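Local atomic coordinates of peroxisomal catalase (Pichia angusta, PDB entry 2XQ1), a protein that probably breaks down hydrogen peroxide made by peroxisomal oxidases into water and oxygen, working as a heme-containing homotetramer. Residues H158-N163 / N172-Y177; Q187-F192 / E479-A484; K213-K218 / K417-Y422; G374-I379 / G389-T394. One frame throughout, in Å; residues are numbered along the deposited sequence.

Contact 1: residues H158-N163 / N172-Y177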
loop_
_atom_site.group_PDB
_atom_site.type_symbol
_atom_site.label_atom_id
_atom_site.label_comp_id
_atom_site.label_asym_id
_atom_site.label_seq_id
_atom_site.Cartn_x
_atom_site.Cartn_y
_atom_site.Cartn_z
ATOM N N HIS O 158 22.864 5.898 6.851
ATOM C CA HIS O 158 22.867 4.562 7.468
ATOM C C HIS O 158 23.773 4.487 8.679
ATOM O O HIS O 158 23.382 3.909 9.719
ATOM C CB HIS O 158 23.260 3.474 6.492
ATOM C CG HIS O 158 22.146 3.055 5.610
ATOM N ND1 HIS O 158 22.349 2.371 4.435
ATOM C CD2 HIS O 158 20.812 3.256 5.707
ATOM C CE1 HIS O 158 21.181 2.144 3.857
ATOM N NE2 HIS O 158 20.232 2.672 4.610
ATOM N N THR O 159 24.957 5.093 8.543
ATOM C CA THR O 159 25.962 5.059 9.577
ATOM C C THR O 159 25.573 5.936 10.742
ATOM O O THR O 159 26.121 5.771 11.826
ATOM C CB THR O 159 27.331 5.496 9.041
ATOM O OG1 THR O 159 27.284 6.883 8.652
ATOM C CG2 THR O 159 27.734 4.630 7.822
ATOM N N GLN O 160 24.641 6.872 10.519
ATOM C CA GLN O 160 24.167 7.761 11.586
ATOM C C GLN O 160 23.139 7.033 12.402
ATOM O O GLN O 160 22.772 7.471 13.502
ATOM C CB GLN O 160 23.535 9.005 11.019
ATOM C CG GLN O 160 24.535 9.991 10.479
ATOM C CD GLN O 160 25.279 10.719 11.573
ATOM O OE1 GLN O 160 26.509 10.694 11.600
ATOM N NE2 GLN O 160 24.540 11.377 12.494
ATOM N N LYS O 161 22.684 5.905 11.878
ATOM C CA LYS O 161 21.558 5.241 12.485
ATOM C C LYS O 161 21.962 3.942 13.145
ATOM O O LYS O 161 22.921 3.922 13.940
ATOM C CB LYS O 161 20.420 5.045 11.491
ATOM C CG LYS O 161 19.804 6.323 10.993
ATOM C CD LYS O 161 18.426 6.010 10.399
ATOM C CE LYS O 161 17.715 7.245 9.833
ATOM N NZ LYS O 161 16.718 7.647 10.808
ATOM N N ARG O 162 21.244 2.864 12.846
ATOM C CA ARG O 162 21.419 1.664 13.629
ATOM C C ARG O 162 22.060 0.564 12.852
ATOM O O ARG O 162 21.832 0.444 11.643
ATOM C CB ARG O 162 20.085 1.193 14.197
ATOM C CG ARG O 162 19.466 2.177 15.180
ATOM C CD ARG O 162 18.017 1.800 15.478
ATOM N NE ARG O 162 17.361 2.857 16.241
ATOM C CZ ARG O 162 17.461 3.003 17.565
ATOM N NH1 ARG O 162 18.169 2.143 18.290
ATOM N NH2 ARG O 162 16.834 4.005 18.168
ATOM N N ASN O 163 22.846 -0.240 13.573
ATOM C CA ASN O 163 23.505 -1.441 13.052
ATOM C C ASN O 163 22.526 -2.479 12.575
ATOM O O ASN O 163 21.654 -2.899 13.333
ATOM C CB ASN O 163 24.333 -2.106 14.147
ATOM C CG ASN O 163 25.191 -3.234 13.611
ATOM O OD1 ASN O 163 26.275 -2.973 13.107
ATOM N ND2 ASN O 163 24.710 -4.487 13.702
ATOM N N ASN O 172 31.508 2.878 15.726
ATOM C CA ASN O 172 32.469 2.457 14.709
ATOM C C ASN O 172 32.012 2.874 13.305
ATOM O O ASN O 172 32.722 3.594 12.613
ATOM C CB ASN O 172 32.735 0.944 14.791
ATOM C CG ASN O 172 33.665 0.548 15.966
ATOM O OD1 ASN O 172 34.058 1.377 16.800
ATOM N ND2 ASN O 172 34.026 -0.725 16.012
ATOM N N MET O 173 30.819 2.450 12.900
ATOM C CA MET O 173 30.217 2.941 11.650
ATOM C C MET O 173 30.273 4.458 11.519
ATOM O O MET O 173 30.702 4.999 10.499
ATOM C CB MET O 173 28.734 2.685 11.661
ATOM C CG MET O 173 28.247 1.377 11.218
ATOM S SD MET O 173 26.560 1.762 10.723
ATOM C CE MET O 173 25.645 2.047 12.268
ATOM N N PHE O 174 29.741 5.116 12.551
ATOM C CA PHE O 174 29.608 6.548 12.625
ATOM C C PHE O 174 30.897 7.225 12.159
ATOM O O PHE O 174 30.890 8.041 11.218
ATOM C CB PHE O 174 29.244 6.941 14.071
ATOM C CG PHE O 174 28.902 8.393 14.248
ATOM C CD1 PHE O 174 29.881 9.350 14.369
ATOM C CD2 PHE O 174 27.589 8.794 14.318
ATOM C CE1 PHE O 174 29.545 10.684 14.550
ATOM C CE2 PHE O 174 27.254 10.149 14.503
ATOM C CZ PHE O 174 28.226 11.082 14.610
ATOM N N TRP O 175 32.006 6.860 12.800
ATOM C CA TRP O 175 33.252 7.546 12.535
ATOM C C TRP O 175 33.975 6.994 11.319
ATOM O O TRP O 175 34.680 7.735 10.614
ATOM C CB TRP O 175 34.111 7.519 13.774
ATOM C CG TRP O 175 33.571 8.378 14.860
ATOM C CD1 TRP O 175 33.007 7.963 16.016
ATOM C CD2 TRP O 175 33.564 9.807 14.896
ATOM N NE1 TRP O 175 32.662 9.036 16.793
ATOM C CE2 TRP O 175 32.989 10.186 16.124
ATOM C CE3 TRP O 175 33.982 10.801 14.013
ATOM C CZ2 TRP O 175 32.816 11.531 16.491
ATOM C CZ3 TRP O 175 33.810 12.137 14.373
ATOM C CH2 TRP O 175 33.234 12.489 15.597
ATOM N N ASP O 176 33.771 5.698 11.073
ATOM C CA ASP O 176 34.319 5.021 9.919
ATOM C C ASP O 176 33.920 5.823 8.689
ATOM O O ASP O 176 34.782 6.199 7.876
ATOM C CB ASP O 176 33.828 3.567 9.854
ATOM C CG ASP O 176 34.309 2.817 8.594
ATOM O OD1 ASP O 176 35.392 3.149 8.066
ATOM O OD2 ASP O 176 33.625 1.864 8.130
ATOM N N TYR O 177 32.627 6.133 8.569
ATOM C CA TYR O 177 32.145 6.878 7.398
ATOM C C TYR O 177 32.744 8.281 7.363
ATOM O O TYR O 177 33.423 8.645 6.411
ATOM C CB TYR O 177 30.606 6.954 7.297
ATOM C CG TYR O 177 30.195 7.843 6.162
ATOM C CD1 TYR O 177 30.052 7.339 4.884
ATOM C CD2 TYR O 177 30.034 9.217 6.354
ATOM C CE1 TYR O 177 29.721 8.160 3.825
ATOM C CE2 TYR O 177 29.710 10.060 5.302
ATOM C CZ TYR O 177 29.556 9.521 4.042
ATOM O OH TYR O 177 29.231 10.323 2.984
#
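The side-chain amide of Gln160 meets the ring of Phe174, its plane turned 48° from that of the ring. OE1 makes the nearest approach, to CE2. The neighbouring Trp175 puts CG in the plane of the Phe174 ring, at its edge, while Phe174 CD1 lies 3.5 Å above the plane of the indole, near its rim. His465 also meets the Phe174 ring. Gln160 reaches this place through a bend at chi2 (-74°), which swings CD back toward helix 171-180 although CB points away. An alanine here would remove the amide and would probably leave Phe174 CE2 without its neighbour from helix 153-160, opening a gap there.

The contact joins the last turn of helix 153-160 to helix 171-180, two consecutive helices of the catalase domain joined by a short loop. The connection begins with a turn in which Lys161 N bonds to His158 O at 3.0 Å. Thr159 and Met173 fill the space between the helices, and both also pack on Tyr397 of the second subunit. Met173 SD lies 3.5 Å from Thr159 CA. Beyond it, the flexible methionine chain bends at chi3, carrying CE in among carbonyls at the end of the first helix, with Lys161 O 3.7 Å away. Small Thr159 crosses Tyr177 at about a right angle, its OG1 3.6 Å and its CG2 3.7 Å from Tyr177 CB. That hydroxyl is satisfied within its own helix by Phe156 O, which lets a polar residue sit in a buried helix interface.

Contact 2: residues Q187-F192 / E479-A484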
loop_
_atom_site.group_PDB
_atom_site.type_symbol
_atom_site.label_atom_id
_atom_site.label_comp_id
_atom_site.label_asym_id
_atom_site.label_seq_id
_atom_site.Cartn_x
_atom_site.Cartn_y
_atom_site.Cartn_z
ATOM N N GLN O 187 31.032 20.301 8.504
ATOM C CA GLN O 187 29.751 20.098 9.165
ATOM C C GLN O 187 29.860 19.308 10.441
ATOM O O GLN O 187 29.000 19.467 11.290
ATOM C CB GLN O 187 28.753 19.439 8.207
ATOM C CG GLN O 187 27.417 19.064 8.805
ATOM C CD GLN O 187 26.682 20.207 9.504
ATOM O OE1 GLN O 187 25.954 19.966 10.461
ATOM N NE2 GLN O 187 26.838 21.440 9.015
ATOM N N VAL O 188 30.894 18.473 10.585
ATOM C CA VAL O 188 30.998 17.607 11.757
ATOM C C VAL O 188 31.486 18.436 12.897
ATOM O O VAL O 188 31.134 18.196 14.059
ATOM C CB VAL O 188 31.944 16.437 11.565
ATOM C CG1 VAL O 188 32.190 15.732 12.898
ATOM C CG2 VAL O 188 31.362 15.450 10.584
ATOM N N MET O 189 32.269 19.446 12.552
ATOM C CA MET O 189 32.712 20.406 13.542
ATOM C C MET O 189 31.524 21.182 14.147
ATOM O O MET O 189 31.449 21.391 15.361
ATOM C CB MET O 189 33.782 21.314 12.932
ATOM C CG MET O 189 35.148 20.611 12.782
ATOM S SD MET O 189 36.426 21.650 12.031
ATOM C CE MET O 189 36.858 22.705 13.406
ATOM N N TYR O 190 30.588 21.588 13.295
ATOM C CA TYR O 190 29.392 22.251 13.771
ATOM C C TYR O 190 28.703 21.288 14.704
ATOM O O TYR O 190 28.356 21.644 15.830
ATOM C CB TYR O 190 28.457 22.607 12.617
ATOM C CG TYR O 190 28.735 23.942 11.986
ATOM C CD1 TYR O 190 29.843 24.116 11.156
ATOM C CD2 TYR O 190 27.884 25.040 12.204
ATOM C CE1 TYR O 190 30.120 25.359 10.539
ATOM C CE2 TYR O 190 28.137 26.301 11.590
ATOM C CZ TYR O 190 29.273 26.453 10.748
ATOM O OH TYR O 190 29.597 27.656 10.113
ATOM N N LEU O 191 28.528 20.057 14.237
ATOM C CA LEU O 191 27.731 19.083 14.947
ATOM C C LEU O 191 28.239 18.850 16.368
ATOM O O LEU O 191 27.460 18.636 17.298
ATOM C CB LEU O 191 27.709 17.775 14.167
ATOM C CG LEU O 191 27.058 16.586 14.855
ATOM C CD1 LEU O 191 25.590 16.823 14.977
ATOM C CD2 LEU O 191 27.328 15.394 14.034
ATOM N N PHE O 192 29.548 18.884 16.542
ATOM C CA PHE O 192 30.085 18.566 17.845
ATOM C C PHE O 192 30.436 19.795 18.662
ATOM O O PHE O 192 30.727 19.692 19.839
ATOM C CB PHE O 192 31.241 17.579 17.739
ATOM C CG PHE O 192 30.793 16.159 17.526
ATOM C CD1 PHE O 192 30.509 15.331 18.607
ATOM C CD2 PHE O 192 30.638 15.640 16.245
ATOM C CE1 PHE O 192 30.082 14.011 18.408
ATOM C CE2 PHE O 192 30.222 14.307 16.050
ATOM C CZ PHE O 192 29.947 13.509 17.131
ATOM N N GLU O 479 43.355 11.866 13.432
ATOM C CA GLU O 479 43.925 12.266 12.141
ATOM C C GLU O 479 42.981 13.188 11.432
ATOM O O GLU O 479 43.404 14.160 10.806
ATOM C CB GLU O 479 44.135 11.056 11.234
ATOM C CG GLU O 479 45.592 10.705 10.943
ATOM C CD GLU O 479 45.785 9.890 9.629
ATOM O OE1 GLU O 479 44.972 10.042 8.677
ATOM O OE2 GLU O 479 46.777 9.116 9.548
ATOM N N TYR O 480 41.696 12.859 11.549
ATOM C CA TYR O 480 40.610 13.516 10.828
ATOM C C TYR O 480 40.468 14.988 11.277
ATOM O O TYR O 480 40.602 15.929 10.453
ATOM C CB TYR O 480 39.329 12.681 11.021
ATOM C CG TYR O 480 38.015 13.255 10.556
ATOM C CD1 TYR O 480 37.715 13.410 9.198
ATOM C CD2 TYR O 480 37.039 13.574 11.473
ATOM C CE1 TYR O 480 36.477 13.910 8.773
ATOM C CE2 TYR O 480 35.796 14.075 11.059
ATOM C CZ TYR O 480 35.528 14.240 9.713
ATOM O OH TYR O 480 34.301 14.740 9.351
ATOM N N PHE O 481 40.245 15.191 12.582
ATOM C CA PHE O 481 40.164 16.540 13.143
ATOM C C PHE O 481 41.459 17.300 12.969
ATOM O O PHE O 481 41.445 18.493 12.744
ATOM C CB PHE O 481 39.732 16.497 14.605
ATOM C CG PHE O 481 38.265 16.256 14.769
ATOM C CD1 PHE O 481 37.362 17.305 14.597
ATOM C CD2 PHE O 481 37.778 14.985 15.049
ATOM C CE1 PHE O 481 35.999 17.110 14.722
ATOM C CE2 PHE O 481 36.411 14.766 15.177
ATOM C CZ PHE O 481 35.514 15.831 15.014
ATOM N N SER O 482 42.575 16.590 13.040
ATOM C CA SER O 482 43.883 17.194 12.824
ATOM C C SER O 482 44.102 17.703 11.383
ATOM O O SER O 482 45.080 18.408 11.099
ATOM C CB SER O 482 44.990 16.226 13.262
ATOM O OG SER O 482 45.130 16.231 14.678
ATOM N N LYS O 483 43.182 17.353 10.482
ATOM C CA LYS O 483 43.227 17.872 9.130
ATOM C C LYS O 483 42.763 19.314 9.090
ATOM O O LYS O 483 43.060 20.029 8.152
ATOM C CB LYS O 483 42.398 17.017 8.174
ATOM C CG LYS O 483 43.022 15.673 7.855
ATOM C CD LYS O 483 42.149 14.854 6.905
ATOM C CE LYS O 483 42.762 13.486 6.627
ATOM N NZ LYS O 483 41.930 12.645 5.741
ATOM N N ALA O 484 42.046 19.750 10.114
ATOM C CA ALA O 484 41.615 21.145 10.185
ATOM C C ALA O 484 42.663 21.977 10.884
ATOM O O ALA O 484 43.114 22.996 10.367
ATOM C CB ALA O 484 40.297 21.256 10.921
#
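Val188 and Met189 of helix 185-192 meet Phe481 and Ala484 through apolar contacts alone. Val188 CG1, set anti to the backbone N (chi1 170°), lies 3.9 Å from Phe481 CZ, the two side chains crossing at about a right angle. Met189 and Phe481 slide past each other in opposite directions, with Met189 CG near the ring plane at its edge, 4.1 Å from Phe481 CE1. Met189 SD rests 4.0 Å from Ala484 CB, a side chain small enough to leave room for the sulfur.

Among the aromatic groups, Tyr480 CD2 lies 3.8 Å above one face of the Phe481 ring, offset toward the rim, and Trp175 of helix 171-180 also touches Phe481. The one polar group among the touching side chains is the hydroxyl of Tyr480. It lies beside Val188 CG2 but finds its hydrogen-bond partner in Ser184 OG.

Helix 471-481 and the residues that follow it thus pack a C-terminal, catalase-related region against a helix of the catalase family region. Even the nearest CA atoms, of Met189 and Phe481, are 8.4 Å apart, so this buried, apolar packing depends on the shape and reach of side chains, and the tyrosine hydroxyl can be accommodated because a serine satisfies it.

Contact 3: residues K213-K218 / K417-Y422; sequences KWYNSK and KPDEKY
Lys213 reaches Asp419 and Glu420 with the tip of a long, bent side chain. Its CB points toward the loop 417-422; beyond CG, bends at chi2 (-149°) and chi3 (-72°) place CD and then CE. CE comes 3.8 Å from Glu420 OE1, and NZ ends between two acids. It makes salt bridges to Asp419 OD1 at 2.9 Å and to Glu420 OE1 at 3.1 Å, and a weak hydrogen bond to Tyr215 OH. The ammonium also makes a cation-pi contact with Trp221.

Lys213 and Tyr215 lie on the same side of strand 212-215, which forms an antiparallel hairpin with strand 221-230 of the catalase beta sheet; the loop they hold leads into strand 422-424, where Tyr422 extends a sheet to the second subunit. Two residues apart on a strand, a lysine and a tyrosine can serve the same carboxylate. Tyr215 OH donates to Asp419 OD2 at 3.2 Å, on the syn lone pair, with ring and carboxylate planes 50° apart. An alanine in place of Asp419 would remove this carboxylate and would probably leave Tyr215 OH without its acceptor and Lys213 balanced by Glu420 alone in this network. Glu420 divides its oxygens, OE2 hydrogen-bonding with the hydroxyl of Tyr223.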
loop_
_atom_site.group_PDB
_atom_site.type_symbol
_atom_site.label_atom_id
_atom_site.label_comp_id
_atom_site.label_asym_id
_atom_site.label_seq_id
_atom_site.Cartn_x
_atom_site.Cartn_y
_atom_site.Cartn_z
ATOM N N LYS O 213 18.825 29.798 -7.673
ATOM C CA LYS O 213 18.891 30.832 -8.690
ATOM C C LYS O 213 17.583 31.580 -8.736
ATOM O O LYS O 213 16.529 30.976 -8.911
ATOM C CB LYS O 213 19.138 30.221 -10.057
ATOM C CG LYS O 213 20.448 29.469 -10.171
ATOM C CD LYS O 213 21.011 29.543 -11.579
ATOM C CE LYS O 213 20.211 28.694 -12.560
ATOM N NZ LYS O 213 20.721 28.916 -13.925
ATOM N N TRP O 214 17.657 32.898 -8.595
ATOM C CA TRP O 214 16.470 33.738 -8.572
ATOM C C TRP O 214 16.426 34.624 -9.816
ATOM O O TRP O 214 17.447 35.114 -10.276
ATOM C CB TRP O 214 16.431 34.529 -7.257
ATOM C CG TRP O 214 16.035 33.670 -6.067
ATOM C CD1 TRP O 214 15.894 32.297 -6.034
ATOM C CD2 TRP O 214 15.746 34.131 -4.744
ATOM N NE1 TRP O 214 15.508 31.885 -4.778
ATOM C CE2 TRP O 214 15.415 32.988 -3.963
ATOM C CE3 TRP O 214 15.715 35.400 -4.143
ATOM C CZ2 TRP O 214 15.077 33.078 -2.603
ATOM C CZ3 TRP O 214 15.374 35.489 -2.783
ATOM C CH2 TRP O 214 15.053 34.331 -2.035
ATOM N N TYR O 215 15.242 34.797 -10.375
ATOM C CA TYR O 215 15.080 35.531 -11.612
ATOM C C TYR O 215 14.153 36.727 -11.420
ATOM O O TYR O 215 13.055 36.582 -10.870
ATOM C CB TYR O 215 14.473 34.612 -12.658
ATOM C CG TYR O 215 15.389 33.529 -13.194
ATOM C CD1 TYR O 215 15.764 32.447 -12.400
ATOM C CD2 TYR O 215 15.850 33.575 -14.515
ATOM C CE1 TYR O 215 16.594 31.442 -12.903
ATOM C CE2 TYR O 215 16.676 32.589 -15.027
ATOM C CZ TYR O 215 17.053 31.514 -14.221
ATOM O OH TYR O 215 17.872 30.508 -14.723
ATOM N N ASN O 216 14.585 37.912 -11.860
ATOM C CA ASN O 216 13.708 39.075 -11.853
ATOM C C ASN O 216 12.863 39.035 -13.114
ATOM O O ASN O 216 12.969 38.088 -13.905
ATOM C CB ASN O 216 14.499 40.375 -11.756
ATOM C CG ASN O 216 15.299 40.679 -13.014
ATOM O OD1 ASN O 216 14.918 40.330 -14.132
ATOM N ND2 ASN O 216 16.412 41.356 -12.830
ATOM N N SER O 217 12.034 40.050 -13.328
ATOM C CA SER O 217 11.090 39.969 -14.445
ATOM C C SER O 217 11.711 40.239 -15.820
ATOM O O SER O 217 11.109 39.917 -16.831
ATOM C CB SER O 217 9.844 40.823 -14.187
ATOM O OG SER O 217 10.217 42.174 -13.977
ATOM N N LYS O 218 12.920 40.790 -15.865
ATOM C CA LYS O 218 13.601 40.963 -17.153
ATOM C C LYS O 218 14.271 39.662 -17.605
ATOM O O LYS O 218 14.744 39.559 -18.749
ATOM C CB LYS O 218 14.674 42.054 -17.101
ATOM C CG LYS O 218 14.374 43.289 -16.270
ATOM C CD LYS O 218 15.693 44.031 -15.946
ATOM C CE LYS O 218 15.466 45.383 -15.234
ATOM N NZ LYS O 218 14.655 46.344 -16.085
ATOM N N LYS O 417 17.591 35.711 -21.518
ATOM C CA LYS O 417 18.929 36.294 -21.363
ATOM C C LYS O 417 19.996 35.181 -21.280
ATOM O O LYS O 417 19.640 33.998 -21.189
ATOM C CB LYS O 417 18.975 37.218 -20.142
ATOM C CG LYS O 417 18.479 38.620 -20.460
ATOM C CD LYS O 417 19.400 39.707 -19.870
ATOM C CE LYS O 417 19.267 41.036 -20.619
ATOM N NZ LYS O 417 17.843 41.283 -20.997
ATOM N N PRO O 418 21.304 35.543 -21.337
ATOM C CA PRO O 418 22.322 34.474 -21.197
ATOM C C PRO O 418 22.191 33.694 -19.877
ATOM O O PRO O 418 22.093 34.300 -18.802
ATOM C CB PRO O 418 23.670 35.239 -21.246
ATOM C CG PRO O 418 23.324 36.674 -20.922
ATOM C CD PRO O 418 21.936 36.869 -21.527
ATOM N N ASP O 419 22.168 32.364 -19.984
ATOM C CA ASP O 419 22.178 31.484 -18.828
ATOM C C ASP O 419 23.511 30.726 -18.739
ATOM O O ASP O 419 24.514 31.132 -19.332
ATOM C CB ASP O 419 21.001 30.509 -18.910
ATOM C CG ASP O 419 20.212 30.423 -17.608
ATOM O OD1 ASP O 419 20.815 30.193 -16.528
ATOM O OD2 ASP O 419 18.967 30.590 -17.678
ATOM N N GLU O 420 23.519 29.628 -17.988
ATOM C CA GLU O 420 24.704 28.795 -17.852
ATOM C C GLU O 420 24.938 28.049 -19.163
ATOM O O GLU O 420 23.977 27.707 -19.855
ATOM C CB GLU O 420 24.522 27.825 -16.679
ATOM C CG GLU O 420 24.666 28.468 -15.298
ATOM C CD GLU O 420 24.067 27.624 -14.183
ATOM O OE1 GLU O 420 23.058 26.925 -14.427
ATOM O OE2 GLU O 420 24.598 27.665 -13.054
ATOM N N LYS O 421 26.202 27.820 -19.521
ATOM C CA LYS O 421 26.513 27.087 -20.759
ATOM C C LYS O 421 27.299 25.792 -20.522
ATOM O O LYS O 421 28.184 25.743 -19.664
ATOM C CB LYS O 421 27.241 27.975 -21.783
ATOM C CG LYS O 421 26.842 29.449 -21.762
ATOM C CD LYS O 421 26.090 29.876 -23.051
ATOM C CE LYS O 421 25.801 31.397 -23.040
ATOM N NZ LYS O 421 24.609 31.813 -23.859
ATOM N N TYR O 422 26.982 24.764 -21.304
ATOM C CA TYR O 422 27.514 23.438 -21.087
ATOM C C TYR O 422 28.321 22.929 -22.294
ATOM O O TYR O 422 27.977 23.231 -23.440
ATOM C CB TYR O 422 26.365 22.489 -20.763
ATOM C CG TYR O 422 25.534 22.907 -19.571
ATOM C CD1 TYR O 422 25.877 22.501 -18.284
ATOM C CD2 TYR O 422 24.406 23.701 -19.727
ATOM C CE1 TYR O 422 25.113 22.875 -17.183
ATOM C CE2 TYR O 422 23.646 24.087 -18.631
ATOM C CZ TYR O 422 24.009 23.670 -17.364
ATOM O OH TYR O 422 23.267 24.041 -16.280
#

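Contact 4: residues G374-I379 / G389-T394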
loop_
_atom_site.group_PDB
_atom_site.type_symbol
_atom_site.label_atom_id
_atom_site.label_comp_id
_atom_site.label_asym_id
_atom_site.label_seq_id
_atom_site.Cartn_x
_atom_site.Cartn_y
_atom_site.Cartn_z
ATOM N N GLY O 374 -5.445 27.746 -6.976
ATOM C CA GLY O 374 -6.040 26.414 -7.039
ATOM C C GLY O 374 -5.022 25.498 -7.678
ATOM O O GLY O 374 -3.813 25.750 -7.658
ATOM N N SER O 375 -5.507 24.426 -8.258
ATOM C CA SER O 375 -4.721 23.768 -9.245
ATOM C C SER O 375 -5.688 23.275 -10.299
ATOM O O SER O 375 -6.869 23.086 -10.049
ATOM C CB SER O 375 -3.889 22.634 -8.625
ATOM O OG SER O 375 -4.696 21.763 -7.847
ATOM N N PHE O 376 -5.169 23.125 -11.499
ATOM C CA PHE O 376 -5.926 22.581 -12.593
ATOM C C PHE O 376 -4.928 21.761 -13.399
ATOM O O PHE O 376 -4.138 22.293 -14.209
ATOM C CB PHE O 376 -6.526 23.704 -13.426
ATOM C CG PHE O 376 -7.385 23.224 -14.523
ATOM C CD1 PHE O 376 -8.632 22.677 -14.239
ATOM C CD2 PHE O 376 -6.971 23.314 -15.849
ATOM C CE1 PHE O 376 -9.458 22.209 -15.280
ATOM C CE2 PHE O 376 -7.794 22.872 -16.893
ATOM C CZ PHE O 376 -9.032 22.316 -16.617
ATOM N N ASN O 377 -4.915 20.465 -13.130
ATOM C CA ASN O 377 -3.986 19.603 -13.818
ATOM C C ASN O 377 -4.734 18.459 -14.418
ATOM O O ASN O 377 -4.670 17.375 -13.877
ATOM C CB ASN O 377 -2.919 19.075 -12.852
ATOM C CG ASN O 377 -1.757 18.471 -13.579
ATOM O OD1 ASN O 377 -1.777 18.376 -14.805
ATOM N ND2 ASN O 377 -0.734 18.045 -12.843
ATOM N N PRO O 378 -5.456 18.683 -15.531
ATOM C CA PRO O 378 -6.324 17.633 -16.120
ATOM C C PRO O 378 -5.607 16.343 -16.570
ATOM O O PRO O 378 -6.278 15.348 -16.791
ATOM C CB PRO O 378 -6.981 18.328 -17.311
ATOM C CG PRO O 378 -6.102 19.502 -17.616
ATOM C CD PRO O 378 -5.496 19.933 -16.307
ATOM N N ILE O 379 -4.276 16.350 -16.665
ATOM C CA ILE O 379 -3.531 15.141 -17.046
ATOM C C ILE O 379 -3.349 14.179 -15.897
ATOM O O ILE O 379 -3.215 12.974 -16.107
ATOM C CB ILE O 379 -2.135 15.437 -17.657
ATOM C CG1 ILE O 379 -2.181 16.748 -18.457
ATOM C CG2 ILE O 379 -1.702 14.272 -18.607
ATOM C CD1 ILE O 379 -3.347 16.820 -19.575
ATOM N N GLY O 389 -12.573 15.035 -6.089
ATOM C CA GLY O 389 -13.526 15.009 -7.209
ATOM C C GLY O 389 -13.016 14.600 -8.591
ATOM O O GLY O 389 -13.832 14.383 -9.524
ATOM N N ASN O 390 -11.686 14.505 -8.733
ATOM C CA ASN O 390 -11.045 14.020 -9.961
ATOM C C ASN O 390 -11.456 14.825 -11.197
ATOM O O ASN O 390 -11.481 14.293 -12.320
ATOM C CB ASN O 390 -11.351 12.538 -10.154
ATOM C CG ASN O 390 -10.295 11.815 -10.966
ATOM O OD1 ASN O 390 -9.116 12.220 -11.026
ATOM N ND2 ASN O 390 -10.715 10.717 -11.603
ATOM N N LEU O 391 -11.789 16.108 -10.968
ATOM C CA LEU O 391 -12.131 17.062 -12.023
ATOM C C LEU O 391 -13.366 16.600 -12.799
ATOM O O LEU O 391 -13.533 16.950 -13.962
ATOM C CB LEU O 391 -10.931 17.275 -12.969
ATOM C CG LEU O 391 -9.857 18.141 -12.353
ATOM C CD1 LEU O 391 -8.631 18.184 -13.206
ATOM C CD2 LEU O 391 -10.379 19.556 -12.107
ATOM N N GLY O 392 -14.229 15.801 -12.190
ATOM C CA GLY O 392 -15.450 15.419 -12.886
ATOM C C GLY O 392 -15.106 15.043 -14.314
ATOM O O GLY O 392 -14.116 14.340 -14.534
ATOM N N GLY O 393 -15.890 15.540 -15.284
ATOM C CA GLY O 393 -15.760 15.147 -16.708
ATOM C C GLY O 393 -14.817 15.972 -17.593
ATOM O O GLY O 393 -14.866 15.870 -18.833
ATOM N N THR O 394 -13.962 16.794 -16.985
ATOM C CA THR O 394 -12.939 17.530 -17.747
ATOM C C THR O 394 -12.042 16.531 -18.478
ATOM O O THR O 394 -11.481 15.623 -17.864
ATOM C CB THR O 394 -12.086 18.406 -16.821
ATOM O OG1 THR O 394 -12.595 18.255 -15.496
ATOM C CG2 THR O 394 -12.258 19.840 -17.129
#
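Pro378 O and Thr394 O, one from each side of the contact, both hydrogen-bond to NH1 of Arg381, while Asn390 O takes NH2 of the same guanidinium. One arginine thereby ties together two pieces of chain that meet mainly through apolar side chains. Leu391 carries most of that packing: its CD1 lies 3.8 Å from Pro378 CA, and its CD2 is 4.2 Å from Phe376 CD1, the two side chains crossing at about a right angle. Pro378 CD lies 3.7 Å above one face of the Phe376 ring. Phe376 and Thr394 meet tip to tip, Thr394 CG2 being 4.1 Å from Phe376 CZ at the ring edge, although the exact rotation of this threonine is doubtful.

The second segment is a pair of overlapping turns. Gly389 to Gly392 form a type I' beta turn, closed by Gly392 N to Gly389 O at 3.0 Å, and a type II' turn follows from Leu391 to Thr394. Gly392 suits the positive phi needed there.

Both segments belong to the long loop between helix 341-357 and strand 422-424, with no helix or strand in either; Val8, Phe9 and Thr10 of the fourth subunit pack against 374-379.

Contacts 1 and 2 share one region: helices 171-180 and 185-192 follow each other, and Trp175 and Phe174 of contact 1 touch Phe192 of contact 2. Contact 2 is wholly buried and apolar, within a single subunit. Contact 1 is partly buried, mixes amide, carbonyl and sulfur contacts, and meets two other subunits. Contact 3 is the charged one, its salt bridges joining a strand to a partly exposed loop. Contact 4 packs apolar side chains between a loop and a pair of turns and lies on the opposite side of the chain's centre from contacts 1 and 2. Its centre is about 33 Å from that of contact 3, and both reach other subunits.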